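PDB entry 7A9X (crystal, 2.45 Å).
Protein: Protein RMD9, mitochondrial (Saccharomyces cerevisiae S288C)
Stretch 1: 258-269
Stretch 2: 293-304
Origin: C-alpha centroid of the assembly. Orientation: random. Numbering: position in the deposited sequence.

Stretch 1 258-269: AEDYEKALSLFG
Stretch 2 293-304: DSKNLTLAESFF

Two helices, 261-269 and 297-304, run in nearly the same direction, 23° apart, with axes 13.1 Å apart at closest approach. Large side chains reach across that spacing. Each helix follows a loop. Glu259, with positive phi (62/19), is the first residue to leave helical phi/psi after a preceding helix, in a Schellman motif. Asp260 (chi1 t) and Asn296 (chi1 t) are N-caps: Asn296 OD1 accepts from Leu299 N at 3.1 Å, and Asp260 OD1 accepts weakly from Lys263 N at 3.5 Å. In register, Glu259 CA lies 7.0 Å from Ser294 CA.

Tyr261 (m, chi2 -66°) is the main bump. Its ring reaches into a hollow lined by Ser294, Lys295, Asn296 and Leu299. The hydroxyl meets the backbone before the second helix: Asn296 N donates to Tyr261 OH at 3.0 Å. Tyr261 OH in turn donates to Glu259 OE1 at 3.1 Å. Glu259 (m, t) also has OE1 3.4 Å from Lys295 CB.

Leu299 (t, p) packs its CD2 3.5 Å from Tyr261 CD1. One turn after Tyr261, Leu265 (m, t) sets CD2 4.3 Å from Leu299 CD1 and 3.9 Å from Phe303 CE1, at that ring's edge. Phe303 (m, chi2 82°) turns its edge toward the face of Phe268 (t, chi2 75°), centroids 5.7 Å apart, planes at 74°.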

# COMPACT_ATOMS: atom_id res chain seq x y z
N ALA A 258 -4.23 21.99 10.79
CA ALA A 258 -4.52 22.90 11.89
C ALA A 258 -5.97 23.34 11.92
O ALA A 258 -6.37 24.05 12.85
CB ALA A 258 -3.60 24.12 11.83
N GLU A 259 -6.77 22.95 10.92
CA GLU A 259 -8.19 23.28 10.81
C GLU A 259 -8.42 24.78 10.69
O GLU A 259 -9.54 25.26 10.93
CB GLU A 259 -8.99 22.71 11.99
CG GLU A 259 -8.80 21.21 12.18
CD GLU A 259 -9.88 20.58 13.02
OE1 GLU A 259 -11.05 20.55 12.56
OE2 GLU A 259 -9.58 20.12 14.14
N ASP A 260 -7.39 25.54 10.31
CA ASP A 260 -7.56 26.94 9.91
C ASP A 260 -7.94 26.94 8.43
O ASP A 260 -7.15 27.29 7.54
CB ASP A 260 -6.31 27.75 10.19
CG ASP A 260 -6.55 29.25 10.11
OD1 ASP A 260 -7.49 29.68 9.42
OD2 ASP A 260 -5.80 30.01 10.76
N TYR A 261 -9.19 26.55 8.17
CA TYR A 261 -9.62 26.29 6.80
C TYR A 261 -9.71 27.56 5.97
O TYR A 261 -9.48 27.52 4.75
CB TYR A 261 -10.96 25.56 6.82
CG TYR A 261 -10.90 24.22 7.52
CD1 TYR A 261 -10.14 23.18 7.01
CD2 TYR A 261 -11.60 24.00 8.70
CE1 TYR A 261 -10.08 21.95 7.65
CE2 TYR A 261 -11.55 22.78 9.35
CZ TYR A 261 -10.79 21.76 8.82
OH TYR A 261 -10.72 20.54 9.45
N GLU A 262 -10.04 28.70 6.59
CA GLU A 262 -10.13 29.94 5.83
C GLU A 262 -8.79 30.33 5.23
O GLU A 262 -8.72 30.80 4.09
CB GLU A 262 -10.68 31.07 6.71
CG GLU A 262 -12.18 30.97 6.98
CD GLU A 262 -12.77 32.27 7.49
OE1 GLU A 262 -12.02 33.26 7.61
OE2 GLU A 262 -13.99 32.30 7.76
N LYS A 263 -7.70 30.15 5.99
CA LYS A 263 -6.38 30.39 5.43
C LYS A 263 -5.99 29.33 4.42
O LYS A 263 -5.28 29.63 3.45
CB LYS A 263 -5.34 30.46 6.56
CG LYS A 263 -5.52 31.65 7.49
CD LYS A 263 -4.36 31.74 8.48
CE LYS A 263 -4.53 32.94 9.40
NZ LYS A 263 -5.83 32.91 10.12
N ALA A 264 -6.46 28.09 4.61
CA ALA A 264 -6.17 27.04 3.64
C ALA A 264 -6.91 27.28 2.33
O ALA A 264 -6.35 27.09 1.25
CB ALA A 264 -6.54 25.68 4.23
N LEU A 265 -8.18 27.70 2.41
CA LEU A 265 -8.95 27.96 1.19
C LEU A 265 -8.50 29.24 0.50
O LEU A 265 -8.58 29.34 -0.73
CB LEU A 265 -10.44 28.03 1.52
CG LEU A 265 -11.07 26.73 2.03
CD1 LEU A 265 -12.43 27.03 2.64
CD2 LEU A 265 -11.20 25.72 0.91
N SER A 266 -8.04 30.23 1.27
CA SER A 266 -7.57 31.47 0.67
C SER A 266 -6.31 31.25 -0.15
O SER A 266 -6.20 31.72 -1.29
CB SER A 266 -7.33 32.52 1.75
OG SER A 266 -6.86 33.74 1.20
N LEU A 267 -5.34 30.52 0.41
CA LEU A 267 -4.14 30.18 -0.34
C LEU A 267 -4.46 29.26 -1.51
O LEU A 267 -3.81 29.34 -2.56
CB LEU A 267 -3.11 29.53 0.58
CG LEU A 267 -2.59 30.37 1.75
CD1 LEU A 267 -1.98 29.46 2.81
CD2 LEU A 267 -1.57 31.39 1.28
N PHE A 268 -5.46 28.39 -1.35
CA PHE A 268 -5.84 27.48 -2.43
C PHE A 268 -6.37 28.26 -3.63
O PHE A 268 -6.07 27.90 -4.78
CB PHE A 268 -6.87 26.48 -1.93
CG PHE A 268 -7.28 25.46 -2.96
CD1 PHE A 268 -6.44 24.41 -3.29
CD2 PHE A 268 -8.51 25.55 -3.59
CE1 PHE A 268 -6.82 23.47 -4.24
CE2 PHE A 268 -8.89 24.62 -4.54
CZ PHE A 268 -8.04 23.58 -4.86
N GLY A 269 -7.14 29.32 -3.39
CA GLY A 269 -7.62 30.14 -4.48
C GLY A 269 -6.51 30.83 -5.24
O GLY A 269 -6.53 30.91 -6.47
N ASP A 293 -7.69 14.82 4.69
CA ASP A 293 -7.05 15.37 5.88
C ASP A 293 -7.90 16.35 6.67
O ASP A 293 -7.57 16.64 7.82
CB ASP A 293 -5.73 16.05 5.51
CG ASP A 293 -4.70 15.08 4.99
OD1 ASP A 293 -4.69 13.92 5.47
OD2 ASP A 293 -3.92 15.46 4.09
N SER A 294 -8.98 16.89 6.09
CA SER A 294 -9.82 17.84 6.80
C SER A 294 -10.66 17.11 7.83
O SER A 294 -11.43 16.21 7.49
CB SER A 294 -10.71 18.61 5.83
OG SER A 294 -9.93 19.34 4.89
N LYS A 295 -10.50 17.49 9.10
CA LYS A 295 -11.36 16.95 10.15
C LYS A 295 -12.79 17.44 10.02
O LYS A 295 -13.71 16.79 10.53
CB LYS A 295 -10.80 17.29 11.53
CG LYS A 295 -10.33 16.07 12.32
CD LYS A 295 -9.38 15.22 11.50
CE LYS A 295 -8.98 13.96 12.25
NZ LYS A 295 -7.98 13.16 11.49
N ASN A 296 -13.01 18.58 9.36
CA ASN A 296 -14.36 19.04 9.06
C ASN A 296 -14.90 18.23 7.89
O ASN A 296 -14.52 18.46 6.74
CB ASN A 296 -14.37 20.54 8.76
CG ASN A 296 -15.74 21.02 8.31
OD1 ASN A 296 -15.86 21.76 7.34
ND2 ASN A 296 -16.78 20.60 9.02
N LEU A 297 -15.77 17.27 8.19
CA LEU A 297 -16.24 16.34 7.18
C LEU A 297 -17.11 17.03 6.13
O LEU A 297 -17.21 16.54 5.00
CB LEU A 297 -17.01 15.20 7.84
CG LEU A 297 -16.16 14.31 8.75
CD1 LEU A 297 -17.03 13.30 9.48
CD2 LEU A 297 -15.09 13.61 7.93
N THR A 298 -17.75 18.14 6.49
CA THR A 298 -18.57 18.85 5.51
C THR A 298 -17.72 19.50 4.43
O THR A 298 -18.10 19.51 3.25
CB THR A 298 -19.43 19.90 6.22
OG1 THR A 298 -18.59 20.76 7.00
CG2 THR A 298 -20.45 19.24 7.13
N LEU A 299 -16.56 20.04 4.81
CA LEU A 299 -15.63 20.58 3.81
C LEU A 299 -14.99 19.46 3.01
O LEU A 299 -14.75 19.61 1.80
CB LEU A 299 -14.57 21.43 4.50
CG LEU A 299 -13.46 22.01 3.62
CD1 LEU A 299 -14.05 22.91 2.54
CD2 LEU A 299 -12.48 22.79 4.48
N ALA A 300 -14.70 18.33 3.65
CA ALA A 300 -14.09 17.21 2.94
C ALA A 300 -15.05 16.63 1.90
O ALA A 300 -14.63 16.29 0.79
CB ALA A 300 -13.67 16.13 3.94
N GLU A 301 -16.34 16.53 2.24
CA GLU A 301 -17.29 15.95 1.30
C GLU A 301 -17.56 16.88 0.13
O GLU A 301 -17.81 16.40 -0.99
CB GLU A 301 -18.60 15.60 2.02
CG GLU A 301 -19.67 15.04 1.09
CD GLU A 301 -20.63 14.11 1.80
OE1 GLU A 301 -20.36 13.75 2.97
OE2 GLU A 301 -21.64 13.73 1.19
N SER A 302 -17.53 18.20 0.35
CA SER A 302 -17.72 19.12 -0.76
C SER A 302 -16.63 18.95 -1.81
O SER A 302 -16.91 18.86 -3.01
CB SER A 302 -17.77 20.56 -0.25
OG SER A 302 -16.60 20.89 0.48
N PHE A 303 -15.37 18.87 -1.37
CA PHE A 303 -14.28 18.62 -2.30
C PHE A 303 -14.38 17.23 -2.91
O PHE A 303 -13.97 17.03 -4.06
CB PHE A 303 -12.94 18.79 -1.59
CG PHE A 303 -12.43 20.21 -1.60
CD1 PHE A 303 -12.89 21.12 -0.66
CD2 PHE A 303 -11.51 20.62 -2.55
CE1 PHE A 303 -12.43 22.43 -0.67
CE2 PHE A 303 -11.05 21.92 -2.56
CZ PHE A 303 -11.51 22.83 -1.62
N PHE A 304 -14.92 16.26 -2.17
CA PHE A 304 -15.14 14.93 -2.73
C PHE A 304 -16.18 14.97 -3.84
O PHE A 304 -16.02 14.29 -4.87
CB PHE A 304 -15.55 13.96 -1.63
CG PHE A 304 -15.96 12.60 -2.13
CD1 PHE A 304 -15.00 11.63 -2.39
CD2 PHE A 304 -17.30 12.29 -2.33
CE1 PHE A 304 -15.37 10.38 -2.84
CE2 PHE A 304 -17.67 11.04 -2.78
CZ PHE A 304 -16.71 10.08 -3.04